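Local coordinates for D-alanyl-D-alanine carboxypeptidase (Penicillin binding protein) family protein (Francisella tularensis subsp. tularensis, PDB 6OSU) that probably removes the C-terminal D-alanine from peptidoglycan precursor peptides, as a serine-type D-alanyl-D-alanine carboxypeptidase of the penicillin-binding protein family, at residues A[43-48]-A[186-191]; A[118-123]-A[127-132]; A[263-268]-A[287-292]; A[269-274]-A[316-321]. One frame throughout, in Å; residues are numbered along the deposited sequence.

Contact 1 (A[43-48]-A[186-191])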
loop_
_atom_site.group_PDB
_atom_site.type_symbol
_atom_site.label_atom_id
_atom_site.label_comp_id
_atom_site.label_asym_id
_atom_site.label_seq_id
_atom_site.Cartn_x
_atom_site.Cartn_y
_atom_site.Cartn_z
ATOM N N MET A 43 -7.241 -3.024 0.325
ATOM C CA MET A 43 -6.564 -4.290 0.563
ATOM C C MET A 43 -5.838 -4.245 1.899
ATOM O O MET A 43 -5.237 -3.227 2.253
ATOM C CB MET A 43 -5.575 -4.592 -0.575
ATOM C CG MET A 43 -4.558 -5.667 -0.265
ATOM S SD MET A 43 -3.313 -5.825 -1.560
ATOM C CE MET A 43 -4.328 -6.356 -2.937
ATOM N N ASP A 44 -5.905 -5.348 2.641
ATOM C CA ASP A 44 -5.126 -5.482 3.863
ATOM C C ASP A 44 -3.684 -5.843 3.526
ATOM O O ASP A 44 -3.419 -6.635 2.618
ATOM C CB ASP A 44 -5.737 -6.538 4.786
ATOM C CG ASP A 44 -4.898 -6.783 6.027
ATOM O OD1 ASP A 44 -4.039 -7.689 6.000
ATOM O OD2 ASP A 44 -5.081 -6.049 7.023
ATOM N N TYR A 45 -2.748 -5.254 4.269
ATOM C CA TYR A 45 -1.341 -5.357 3.899
ATOM C C TYR A 45 -0.781 -6.741 4.201
ATOM O O TYR A 45 -0.092 -7.337 3.365
ATOM C CB TYR A 45 -0.531 -4.277 4.615
ATOM C CG TYR A 45 0.957 -4.517 4.554
ATOM C CD1 TYR A 45 1.648 -4.414 3.353
ATOM C CD2 TYR A 45 1.671 -4.856 5.697
ATOM C CE1 TYR A 45 3.007 -4.644 3.291
ATOM C CE2 TYR A 45 3.032 -5.084 5.646
ATOM C CZ TYR A 45 3.694 -4.975 4.441
ATOM O OH TYR A 45 5.047 -5.203 4.387
ATOM N N ARG A 46 -1.061 -7.272 5.392
ATOM C CA ARG A 46 -0.425 -8.521 5.795
ATOM C C ARG A 46 -1.057 -9.735 5.120
ATOM O O ARG A 46 -0.351 -10.689 4.775
ATOM C CB ARG A 46 -0.467 -8.662 7.317
ATOM C CG ARG A 46 0.550 -7.781 8.029
ATOM C CD ARG A 46 0.479 -7.937 9.535
ATOM N NE ARG A 46 -0.803 -7.493 10.073
ATOM C CZ ARG A 46 -1.089 -7.441 11.371
ATOM N NH1 ARG A 46 -0.180 -7.804 12.268
ATOM N NH2 ARG A 46 -2.283 -7.027 11.775
ATOM N N THR A 47 -2.372 -9.726 4.917
ATOM C CA THR A 47 -3.027 -10.871 4.298
ATOM C C THR A 47 -3.139 -10.750 2.787
ATOM O O THR A 47 -3.359 -11.764 2.114
ATOM C CB THR A 47 -4.437 -11.068 4.869
ATOM O OG1 THR A 47 -5.238 -9.919 4.561
ATOM C CG2 THR A 47 -4.396 -11.271 6.381
ATOM N N GLY A 48 -2.997 -9.544 2.240
ATOM C CA GLY A 48 -3.315 -9.318 0.850
ATOM C C GLY A 48 -4.790 -9.379 0.523
ATOM O O GLY A 48 -5.157 -9.201 -0.645
ATOM N N TYR A 186 5.915 -2.577 -2.337
ATOM C CA TYR A 186 6.779 -1.475 -1.924
ATOM C C TYR A 186 6.935 -1.436 -0.407
ATOM O O TYR A 186 8.055 -1.340 0.109
ATOM C CB TYR A 186 6.201 -0.161 -2.453
ATOM C CG TYR A 186 7.187 0.972 -2.611
ATOM C CD1 TYR A 186 7.243 1.698 -3.793
ATOM C CD2 TYR A 186 8.033 1.339 -1.578
ATOM C CE1 TYR A 186 8.128 2.744 -3.946
ATOM C CE2 TYR A 186 8.923 2.382 -1.721
ATOM C CZ TYR A 186 8.965 3.080 -2.908
ATOM O OH TYR A 186 9.848 4.122 -3.059
ATOM N N ILE A 187 5.816 -1.505 0.323
ATOM C CA ILE A 187 5.865 -1.511 1.786
ATOM C C ILE A 187 6.764 -2.631 2.283
ATOM O O ILE A 187 7.543 -2.457 3.228
ATOM C CB ILE A 187 4.451 -1.659 2.379
ATOM C CG1 ILE A 187 3.466 -0.712 1.712
ATOM C CG2 ILE A 187 4.476 -1.411 3.875
ATOM C CD1 ILE A 187 3.868 0.675 1.829
ATOM N N TYR A 188 6.658 -3.800 1.659
ATOM C CA TYR A 188 7.316 -4.991 2.174
ATOM C C TYR A 188 8.808 -4.986 1.862
ATOM O O TYR A 188 9.634 -5.222 2.748
ATOM C CB TYR A 188 6.638 -6.235 1.597
ATOM C CG TYR A 188 7.310 -7.527 1.971
ATOM C CD1 TYR A 188 7.136 -8.083 3.233
ATOM C CD2 TYR A 188 8.120 -8.197 1.064
ATOM C CE1 TYR A 188 7.753 -9.270 3.580
ATOM C CE2 TYR A 188 8.740 -9.384 1.401
ATOM C CZ TYR A 188 8.555 -9.914 2.660
ATOM O OH TYR A 188 9.174 -11.095 2.996
ATOM N N ASN A 189 9.169 -4.704 0.610
ATOM C CA ASN A 189 10.559 -4.838 0.197
ATOM C C ASN A 189 11.401 -3.623 0.565
ATOM O O ASN A 189 12.609 -3.762 0.778
ATOM C CB ASN A 189 10.634 -5.090 -1.311
ATOM C CG ASN A 189 10.112 -6.464 -1.696
ATOM O OD1 ASN A 189 9.026 -6.590 -2.267
ATOM N ND2 ASN A 189 10.881 -7.499 -1.385
ATOM N N PHE A 190 10.802 -2.436 0.653
ATOM C CA PHE A 190 11.553 -1.193 0.828
ATOM C C PHE A 190 10.937 -0.340 1.931
ATOM O O PHE A 190 10.406 0.745 1.670
ATOM C CB PHE A 190 11.613 -0.426 -0.493
ATOM C CG PHE A 190 11.949 -1.293 -1.673
ATOM C CD1 PHE A 190 13.149 -1.986 -1.717
ATOM C CD2 PHE A 190 11.071 -1.416 -2.736
ATOM C CE1 PHE A 190 13.464 -2.787 -2.796
ATOM C CE2 PHE A 190 11.382 -2.211 -3.822
ATOM C CZ PHE A 190 12.581 -2.900 -3.852
ATOM N N PRO A 191 11.012 -0.793 3.185
ATOM C CA PRO A 191 10.410 -0.006 4.275
ATOM C C PRO A 191 11.094 1.330 4.522
ATOM O O PRO A 191 10.414 2.290 4.906
ATOM C CB PRO A 191 10.532 -0.940 5.488
ATOM C CG PRO A 191 11.661 -1.840 5.157
ATOM C CD PRO A 191 11.613 -2.045 3.675
#

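Contact 2 (A[118-123]-A[127-132])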
loop_
_atom_site.group_PDB
_atom_site.type_symbol
_atom_site.label_atom_id
_atom_site.label_comp_id
_atom_site.label_asym_id
_atom_site.label_seq_id
_atom_site.Cartn_x
_atom_site.Cartn_y
_atom_site.Cartn_z
ATOM N N THR A 118 13.003 12.351 -2.813
ATOM C CA THR A 118 12.087 13.199 -2.059
ATOM C C THR A 118 11.293 14.104 -2.994
ATOM O O THR A 118 10.074 14.259 -2.839
ATOM C CB THR A 118 12.857 14.027 -1.028
ATOM O OG1 THR A 118 13.699 13.165 -0.254
ATOM C CG2 THR A 118 11.894 14.739 -0.090
ATOM N N GLY A 119 11.964 14.704 -3.979
ATOM C CA GLY A 119 11.253 15.514 -4.951
ATOM C C GLY A 119 10.219 14.713 -5.719
ATOM O O GLY A 119 9.100 15.178 -5.946
ATOM N N MET A 120 10.572 13.487 -6.106
ATOM C CA MET A 120 9.656 12.653 -6.878
ATOM C C MET A 120 8.442 12.245 -6.050
ATOM O O MET A 120 7.301 12.351 -6.514
ATOM C CB MET A 120 10.398 11.421 -7.397
ATOM C CG MET A 120 9.537 10.409 -8.131
ATOM S SD MET A 120 10.560 9.069 -8.776
ATOM C CE MET A 120 11.467 8.591 -7.307
ATOM N N ASP A 121 8.666 11.796 -4.811
ATOM C CA ASP A 121 7.584 11.249 -3.997
ATOM C C ASP A 121 6.721 12.337 -3.363
ATOM O O ASP A 121 5.492 12.215 -3.328
ATOM C CB ASP A 121 8.156 10.347 -2.907
ATOM C CG ASP A 121 8.871 9.134 -3.465
ATOM O OD1 ASP A 121 8.651 8.789 -4.650
ATOM O OD2 ASP A 121 9.644 8.511 -2.706
ATOM N N VAL A 122 7.344 13.393 -2.851
ATOM C CA VAL A 122 6.639 14.392 -2.051
ATOM C C VAL A 122 6.091 15.513 -2.919
ATOM O O VAL A 122 4.970 15.979 -2.713
ATOM C CB VAL A 122 7.585 14.941 -0.965
ATOM C CG1 VAL A 122 6.878 15.979 -0.110
ATOM C CG2 VAL A 122 8.128 13.796 -0.122
ATOM N N VAL A 123 6.882 15.954 -3.894
ATOM C CA VAL A 123 6.540 17.096 -4.733
ATOM C C VAL A 123 6.047 16.662 -6.110
ATOM O O VAL A 123 5.473 17.483 -6.844
ATOM C CB VAL A 123 7.757 18.052 -4.809
ATOM C CG1 VAL A 123 7.768 18.922 -6.069
ATOM C CG2 VAL A 123 7.795 18.926 -3.566
ATOM N N ASP A 127 11.085 16.672 -13.254
ATOM C CA ASP A 127 12.516 16.795 -13.518
ATOM C C ASP A 127 13.325 15.816 -12.671
ATOM O O ASP A 127 14.300 15.228 -13.153
ATOM C CB ASP A 127 12.976 18.240 -13.289
ATOM C CG ASP A 127 12.498 18.822 -11.965
ATOM O OD1 ASP A 127 11.816 18.114 -11.197
ATOM O OD2 ASP A 127 12.809 20.003 -11.695
ATOM N N ALA A 128 12.922 15.608 -11.415
ATOM C CA ALA A 128 13.627 14.648 -10.570
ATOM C C ALA A 128 13.406 13.222 -11.055
ATOM O O ALA A 128 14.348 12.422 -11.103
ATOM C CB ALA A 128 13.182 14.792 -9.115
ATOM N N THR A 129 12.166 12.890 -11.426
ATOM C CA THR A 129 11.869 11.562 -11.952
ATOM C C THR A 129 12.689 11.271 -13.203
ATOM O O THR A 129 13.260 10.184 -13.349
ATOM C CB THR A 129 10.375 11.444 -12.255
ATOM O OG1 THR A 129 9.625 11.822 -11.096
ATOM C CG2 THR A 129 10.017 10.013 -12.637
ATOM N N ILE A 130 12.762 12.240 -14.117
ATOM C CA ILE A 130 13.503 12.039 -15.358
ATOM C C ILE A 130 14.995 11.908 -15.076
ATOM O O ILE A 130 15.699 11.132 -15.736
ATOM C CB ILE A 130 13.200 13.185 -16.343
ATOM C CG1 ILE A 130 11.745 13.107 -16.811
ATOM C CG2 ILE A 130 14.151 13.156 -17.532
ATOM C CD1 ILE A 130 11.315 11.710 -17.218
ATOM N N ALA A 131 15.501 12.654 -14.088
ATOM C CA ALA A 131 16.926 12.591 -13.773
ATOM C C ALA A 131 17.307 11.231 -13.203
ATOM O O ALA A 131 18.385 10.707 -13.506
ATOM C CB ALA A 131 17.304 13.709 -12.802
ATOM N N LEU A 132 16.441 10.645 -12.372
ATOM C CA LEU A 132 16.705 9.301 -11.864
ATOM C C LEU A 132 16.598 8.262 -12.973
ATOM O O LEU A 132 17.399 7.321 -13.030
ATOM C CB LEU A 132 15.739 8.964 -10.729
ATOM C CG LEU A 132 15.979 9.662 -9.391
ATOM C CD1 LEU A 132 14.762 9.518 -8.488
ATOM C CD2 LEU A 132 17.222 9.106 -8.720
#

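Contact 3 (A[263-268]-A[287-292])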
loop_
_atom_site.group_PDB
_atom_site.type_symbol
_atom_site.label_atom_id
_atom_site.label_comp_id
_atom_site.label_asym_id
_atom_site.label_seq_id
_atom_site.Cartn_x
_atom_site.Cartn_y
_atom_site.Cartn_z
ATOM N N ASN A 263 3.599 18.348 0.556
ATOM C CA ASN A 263 3.070 17.114 0.002
ATOM C C ASN A 263 1.576 17.282 -0.231
ATOM O O ASN A 263 0.834 17.660 0.680
ATOM C CB ASN A 263 3.342 15.948 0.953
ATOM C CG ASN A 263 3.047 14.592 0.331
ATOM O OD1 ASN A 263 2.202 14.463 -0.555
ATOM N ND2 ASN A 263 3.748 13.570 0.801
ATOM N N ARG A 264 1.135 17.011 -1.454
ATOM C CA ARG A 264 -0.255 17.235 -1.822
ATOM C C ARG A 264 -1.156 16.061 -1.479
ATOM O O ARG A 264 -2.327 16.061 -1.871
ATOM C CB ARG A 264 -0.361 17.577 -3.310
ATOM C CG ARG A 264 0.010 19.027 -3.580
ATOM C CD ARG A 264 -0.244 19.459 -5.010
ATOM N NE ARG A 264 -1.637 19.325 -5.413
ATOM C CZ ARG A 264 -2.071 19.613 -6.633
ATOM N NH1 ARG A 264 -3.354 19.474 -6.944
ATOM N NH2 ARG A 264 -1.211 20.035 -7.548
ATOM N N ASN A 265 -0.646 15.070 -0.754
ATOM C CA ASN A 265 -1.499 14.036 -0.175
ATOM C C ASN A 265 -2.069 14.602 1.119
ATOM O O ASN A 265 -1.445 14.548 2.181
ATOM C CB ASN A 265 -0.723 12.747 0.058
ATOM C CG ASN A 265 -1.587 11.645 0.639
ATOM O OD1 ASN A 265 -2.812 11.757 0.681
ATOM N ND2 ASN A 265 -0.952 10.569 1.091
ATOM N N ARG A 266 -3.282 15.155 1.020
ATOM C CA ARG A 266 -3.904 15.807 2.167
ATOM C C ARG A 266 -4.104 14.846 3.331
ATOM O O ARG A 266 -4.166 15.277 4.488
ATOM C CB ARG A 266 -5.243 16.420 1.754
ATOM C CG ARG A 266 -5.128 17.595 0.794
ATOM C CD ARG A 266 -4.298 18.698 1.414
ATOM N NE ARG A 266 -4.722 18.975 2.784
ATOM C CZ ARG A 266 -4.041 19.726 3.643
ATOM N NH1 ARG A 266 -2.893 20.283 3.276
ATOM N NH2 ARG A 266 -4.505 19.917 4.869
ATOM N N LEU A 267 -4.196 13.543 3.048
ATOM C CA LEU A 267 -4.454 12.561 4.095
ATOM C C LEU A 267 -3.379 12.571 5.173
ATOM O O LEU A 267 -3.665 12.243 6.331
ATOM C CB LEU A 267 -4.568 11.166 3.481
ATOM C CG LEU A 267 -5.972 10.581 3.332
ATOM C CD1 LEU A 267 -6.857 11.505 2.515
ATOM C CD2 LEU A 267 -5.896 9.206 2.692
ATOM N N LEU A 268 -2.143 12.938 4.818
ATOM C CA LEU A 268 -1.072 12.995 5.810
ATOM C C LEU A 268 -1.442 13.908 6.971
ATOM O O LEU A 268 -1.123 13.614 8.128
ATOM C CB LEU A 268 0.227 13.476 5.165
ATOM C CG LEU A 268 0.894 12.577 4.129
ATOM C CD1 LEU A 268 2.207 13.203 3.685
ATOM C CD2 LEU A 268 1.112 11.181 4.693
ATOM N N TYR A 287 -8.624 12.563 -10.742
ATOM C CA TYR A 287 -7.858 12.677 -9.508
ATOM C C TYR A 287 -7.734 11.297 -8.878
ATOM O O TYR A 287 -8.745 10.655 -8.581
ATOM C CB TYR A 287 -8.524 13.652 -8.542
ATOM C CG TYR A 287 -8.486 15.086 -9.005
ATOM C CD1 TYR A 287 -7.427 15.914 -8.664
ATOM C CD2 TYR A 287 -9.504 15.612 -9.792
ATOM C CE1 TYR A 287 -7.382 17.229 -9.090
ATOM C CE2 TYR A 287 -9.469 16.928 -10.223
ATOM C CZ TYR A 287 -8.405 17.732 -9.869
ATOM O OH TYR A 287 -8.364 19.041 -10.291
ATOM N N CYS A 288 -6.500 10.845 -8.673
ATOM C CA CYS A 288 -6.230 9.508 -8.170
ATOM C C CYS A 288 -5.382 9.580 -6.911
ATOM O O CYS A 288 -4.610 10.521 -6.714
ATOM C CB CYS A 288 -5.512 8.655 -9.216
ATOM S SG CYS A 288 -6.340 8.622 -10.807
ATOM N N LEU A 289 -5.525 8.566 -6.061
ATOM C CA LEU A 289 -4.753 8.489 -4.830
ATOM C C LEU A 289 -4.494 7.032 -4.482
ATOM O O LEU A 289 -5.432 6.230 -4.403
ATOM C CB LEU A 289 -5.479 9.190 -3.677
ATOM C CG LEU A 289 -4.844 9.112 -2.285
ATOM C CD1 LEU A 289 -3.405 9.611 -2.307
ATOM C CD2 LEU A 289 -5.672 9.900 -1.279
ATOM N N VAL A 290 -3.222 6.693 -4.307
ATOM C CA VAL A 290 -2.813 5.484 -3.609
ATOM C C VAL A 290 -2.467 5.903 -2.190
ATOM O O VAL A 290 -1.582 6.741 -1.983
ATOM C CB VAL A 290 -1.623 4.798 -4.298
ATOM C CG1 VAL A 290 -1.150 3.601 -3.485
ATOM C CG2 VAL A 290 -1.995 4.379 -5.722
ATOM N N SER A 291 -3.184 5.360 -1.211
ATOM C CA SER A 291 -3.001 5.759 0.176
ATOM C C SER A 291 -2.901 4.525 1.060
ATOM O O SER A 291 -3.391 3.444 0.719
ATOM C CB SER A 291 -4.146 6.655 0.657
ATOM O OG SER A 291 -5.373 5.947 0.646
ATOM N N SER A 292 -2.255 4.703 2.209
ATOM C CA SER A 292 -2.105 3.638 3.185
ATOM C C SER A 292 -2.185 4.227 4.583
ATOM O O SER A 292 -1.634 5.299 4.846
ATOM C CB SER A 292 -0.778 2.891 3.002
ATOM O OG SER A 292 -0.745 1.718 3.797
#

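Contact 4 (A[269-274]-A[316-321])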
loop_
_atom_site.group_PDB
_atom_site.type_symbol
_atom_site.label_atom_id
_atom_site.label_comp_id
_atom_site.label_asym_id
_atom_site.label_seq_id
_atom_site.Cartn_x
_atom_site.Cartn_y
_atom_site.Cartn_z
ATOM N N PHE A 269 -2.122 15.015 6.681
ATOM C CA PHE A 269 -2.461 16.002 7.696
ATOM C C PHE A 269 -3.797 15.723 8.369
ATOM O O PHE A 269 -3.978 16.085 9.539
ATOM C CB PHE A 269 -2.491 17.404 7.075
ATOM C CG PHE A 269 -1.310 17.705 6.191
ATOM C CD1 PHE A 269 -0.199 18.365 6.693
ATOM C CD2 PHE A 269 -1.312 17.327 4.855
ATOM C CE1 PHE A 269 0.889 18.640 5.881
ATOM C CE2 PHE A 269 -0.228 17.597 4.038
ATOM C CZ PHE A 269 0.873 18.256 4.552
ATOM N N THR A 270 -4.734 15.087 7.665
ATOM C CA THR A 270 -6.099 14.923 8.152
ATOM C C THR A 270 -6.380 13.540 8.728
ATOM O O THR A 270 -7.022 13.437 9.778
ATOM C CB THR A 270 -7.097 15.215 7.027
ATOM O OG1 THR A 270 -6.888 14.303 5.941
ATOM C CG2 THR A 270 -6.924 16.641 6.523
ATOM N N PHE A 271 -5.918 12.474 8.080
ATOM C CA PHE A 271 -6.255 11.114 8.486
ATOM C C PHE A 271 -5.225 10.606 9.488
ATOM O O PHE A 271 -4.024 10.588 9.198
ATOM C CB PHE A 271 -6.326 10.191 7.270
ATOM C CG PHE A 271 -7.068 8.907 7.523
ATOM C CD1 PHE A 271 -8.405 8.786 7.176
ATOM C CD2 PHE A 271 -6.427 7.821 8.099
ATOM C CE1 PHE A 271 -9.088 7.607 7.401
ATOM C CE2 PHE A 271 -7.105 6.641 8.331
ATOM C CZ PHE A 271 -8.436 6.530 7.980
ATOM N N ASP A 272 -5.699 10.187 10.660
ATOM C CA ASP A 272 -4.807 9.693 11.701
ATOM C C ASP A 272 -4.203 8.356 11.291
ATOM O O ASP A 272 -4.926 7.402 10.984
ATOM C CB ASP A 272 -5.561 9.544 13.019
ATOM C CG ASP A 272 -4.674 9.778 14.227
ATOM O OD1 ASP A 272 -4.596 10.938 14.687
ATOM O OD2 ASP A 272 -4.048 8.808 14.712
ATOM N N GLY A 273 -2.873 8.286 11.285
ATOM C CA GLY A 273 -2.180 7.060 10.951
ATOM C C GLY A 273 -1.854 6.875 9.484
ATOM O O GLY A 273 -1.289 5.835 9.120
ATOM N N ALA A 274 -2.188 7.840 8.633
ATOM C CA ALA A 274 -1.867 7.749 7.216
ATOM C C ALA A 274 -0.407 8.121 6.989
ATOM O O ALA A 274 0.057 9.164 7.463
ATOM C CB ALA A 274 -2.782 8.662 6.403
ATOM N N GLU A 316 -13.218 10.328 -0.464
ATOM C CA GLU A 316 -13.590 8.942 -0.721
ATOM C C GLU A 316 -12.503 7.969 -0.277
ATOM O O GLU A 316 -12.814 6.846 0.140
ATOM C CB GLU A 316 -13.921 8.765 -2.202
ATOM C CG GLU A 316 -15.116 9.601 -2.645
ATOM C CD GLU A 316 -15.367 9.532 -4.137
ATOM O OE1 GLU A 316 -15.189 8.446 -4.723
ATOM O OE2 GLU A 316 -15.734 10.571 -4.726
ATOM N N SER A 317 -11.232 8.375 -0.347
ATOM C CA SER A 317 -10.167 7.519 0.168
ATOM C C SER A 317 -10.257 7.382 1.682
ATOM O O SER A 317 -10.075 6.285 2.222
ATOM C CB SER A 317 -8.799 8.065 -0.236
ATOM O OG SER A 317 -8.598 7.955 -1.632
ATOM N N ALA A 318 -10.527 8.486 2.385
ATOM C CA ALA A 318 -10.641 8.417 3.837
ATOM C C ALA A 318 -11.808 7.532 4.252
ATOM O O ALA A 318 -11.721 6.802 5.247
ATOM C CB ALA A 318 -10.796 9.819 4.424
ATOM N N LYS A 319 -12.908 7.577 3.496
ATOM C CA LYS A 319 -14.043 6.711 3.791
ATOM C C LYS A 319 -13.655 5.239 3.694
ATOM O O LYS A 319 -14.042 4.431 4.547
ATOM C CB LYS A 319 -15.204 7.027 2.846
ATOM C CG LYS A 319 -16.312 5.986 2.865
ATOM C CD LYS A 319 -17.638 6.573 3.323
ATOM C CE LYS A 319 -18.492 7.006 2.142
ATOM N NZ LYS A 319 -19.739 7.688 2.584
ATOM N N LEU A 320 -12.883 4.874 2.668
ATOM C CA LEU A 320 -12.467 3.482 2.510
ATOM C C LEU A 320 -11.529 3.052 3.632
ATOM O O LEU A 320 -11.703 1.978 4.221
ATOM C CB LEU A 320 -11.796 3.282 1.152
ATOM C CG LEU A 320 -12.659 3.453 -0.095
ATOM C CD1 LEU A 320 -11.800 3.322 -1.340
ATOM C CD2 LEU A 320 -13.791 2.437 -0.117
ATOM N N LEU A 321 -10.519 3.872 3.937
ATOM C CA LEU A 321 -9.567 3.512 4.983
ATOM C C LEU A 321 -10.245 3.419 6.345
ATOM O O LEU A 321 -9.962 2.504 7.127
ATOM C CB LEU A 321 -8.422 4.523 5.027
ATOM C CG LEU A 321 -7.490 4.524 3.814
ATOM C CD1 LEU A 321 -6.506 5.674 3.907
ATOM C CD2 LEU A 321 -6.756 3.192 3.699
#

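Contact 1 (A[43-48]-A[186-191])
Tyr45 reaches from the turn after strand 39-44 to the last turn of helix 176-189, and its ring carries the contact. The apolar part is made with Ile187. CG2 of Ile187 sits over one face of the Tyr45 ring, 4.0 Å from the centroid and 30° off the ring normal, a CH-pi contact. CB of the same isoleucine comes close to the ring rim, 3.4 Å from Tyr45 CE1. With Tyr45 CG anti to the backbone N (chi1 166°), the ring is carried across to the helix, and the branch of Ile187 that is itself anti to its backbone N is the one laid against it.

The hydroxyl end of Tyr45 makes a second set of packing contacts, with Tyr188. Its OH lies 3.2 Å from Tyr188 CA and at the edge of the Tyr188 ring, in its plane, 3.7 Å from CD1; the two side chains run at about a right angle. No hydrogen bond joins the segments here.

Polar bonds instead shape the turn that presents Tyr45. Asp44 OD1 accepts from Thr47 N at 2.8 Å, a nearly straight bond (167°), and from Thr47 OG1 at 2.9 Å, the hydroxyl approaching from above the carboxylate plane. Asn330 ND2 also binds Asp44 OD1. Arg184, one turn earlier on the helix, adds a polar link through the backbone oxygens of Tyr45 and Arg46. The bond to Thr47 N, three residues on, makes an Asx motif following strand 39-44, which lies between strands 50-54 and 298-307 in the antiparallel sheet of the penicillin-binding domain.

Contact 2 (A[118-123]-A[127-132])
Thr129 and Ala128 of helix 126-137 lie against Met120 of helix 113-123 in an antiparallel-leaning helix pair; the axes of the two short segments come within 8.4 Å at an angle of 142°. At the start of the second segment, Asp127 OD1 accepts from the backbone N of Met103. Ala128 turns its CB toward the other helix and meets the backbone there, 4.2 Å from Met120 N. Gly119, with no side chain at this interface, also loses surface to the pairing.

Thr129 comes next and bears most directly on the methionine. Its OG1 lies against the Met120 chain, 3.3 Å from CG and 3.7 Å from SD, and CG2 also approaches the sulfur, at 4.0 Å. The two side chains run at about a right angle. The polar need of that hydroxyl is met by a hydrogen bond to the backbone O of Gly125, just before the helix, so its approach to Met120 is packing.

One turn on, Leu132 closes the contact: its CD1 touches Met120 CE at 3.6 Å. Met120 is extended through chi1 and chi2 and then bends at chi3 (52°), which brings the terminal methyl round to the leucine after the sulfur has passed Thr129.

The link of this helical hairpin carries Ser124, a predicted active-site residue, in a Ser-Gly-Asn sequence consistent with the SxN motif of penicillin-binding proteins. Helix 66-79 lies alongside: Met120 packs on its Thr70 and Ser71, while Thr129 touches Thr70 and Lys67, the predicted proton acceptor. Leu132 turns back onto Leu116 and Val117 of helix 113-123.

Contact 3 (A[263-268]-A[287-292])
Two matching torsions bring Asn265 and Leu289 together: each has CG anti to its backbone N, at -179° and 176°, and the two side chains then meet at about a right angle. The pairing belongs to the transpeptidase-like fold shared with beta-lactamases, where the entry to the short helix 267-270 packs on strand 288-295 of the five-stranded antiparallel sheet. Leu289 and Ser291, two residues apart on the strand, both point toward the helix start.

Leu289 presents both methyls to the amide oxygen of Asn265. CD1 lies 3.7 Å from Asn265 OD1 and CD2 is slightly farther from the same oxygen. CD2 also meets CD2 of Leu267, at 4.0 Å, and thus bridges the polar and apolar residues of the incoming turn. Leu267 CD2 carries on to Ser291, touching CB at 3.7 Å.

Two asparagines hold the turn, Asn263 through an Asx turn and Asn265 through a cap. Asn263 OD1 accepts from Asn265 N at 2.9 Å, which sets the chain before the helix. On the same face of the sheet, Leu289 also packs on Arg313 and Ser317 of helix 310-327, and Ser291 on Leu321, so these residues sit in a buried layer between the sheet and the helices. Asn265 OD1, already against the leucine methyls, makes the capping bond: it accepts from Leu267 N at 3.3 Å, with the N-H arriving from 59° above the carbonyl plane.

Contact 4 (A[269-274]-A[316-321])
Phe271 and Ala318 lie at the closest approach of the two backbones, and the phenylalanine spans the gap to the helix. From CB the side chain leads toward helix 310-327, with CG anti to the backbone N (chi1 -162°). On one side of the ring, CD1 lies 3.8 Å from Ala318 CB, a plain apolar touch. The next atom, CE1, passes the helix backbone at 3.5 Å from Ala318 O and also nears Leu321 CB. Phe271 follows helix 267-270 as the first residue to leave helical geometry, and it opens a type II beta turn, closed by a weak bond from Ala274 N to Phe271 O. The turn leads into edge strand 274-282 of the antiparallel sheet of the beta-lactamase-like domain, with helix 310-327 packed on one face. At the far end of the ring, CZ meets Leu321 CB at 3.6 Å, while CE2 stands farther from the same carbon. Ala318 and Leu321 are three residues apart, roughly one turn of the helix, and the ring spans both. Beyond this pair, Phe271 also packs on Ala293 of strand 288-295. Leu321 likewise touches Ala293, and Ser302 of strand 298-307 in the same sheet.

Overall arrangement
Contact 2 falls within the stretch of chain between the two segments of contact 1; contacts 3 and 4 follow both and interlock, their segments alternating along the chain. Contacts 3 and 4 are close neighbours, centres about 9 Å apart, sharing helix 267-270 and touching where Leu268 meets Ala274. Contacts 1 and 3 reach the same five-stranded sheet, their centres about 17 Å apart. Contact 2 lies in the helical part, about 16 Å from contact 3 between centres, and touches it where Val122 packs on Asn263. Contact 2 adjoins predicted active-site residues Lys67 and Ser124; in contact 3 the Leu289 side chain is about 6 Å from that of Lys278, predicted to bind substrate. Contact 4 packs helix 310-327 away from these sites.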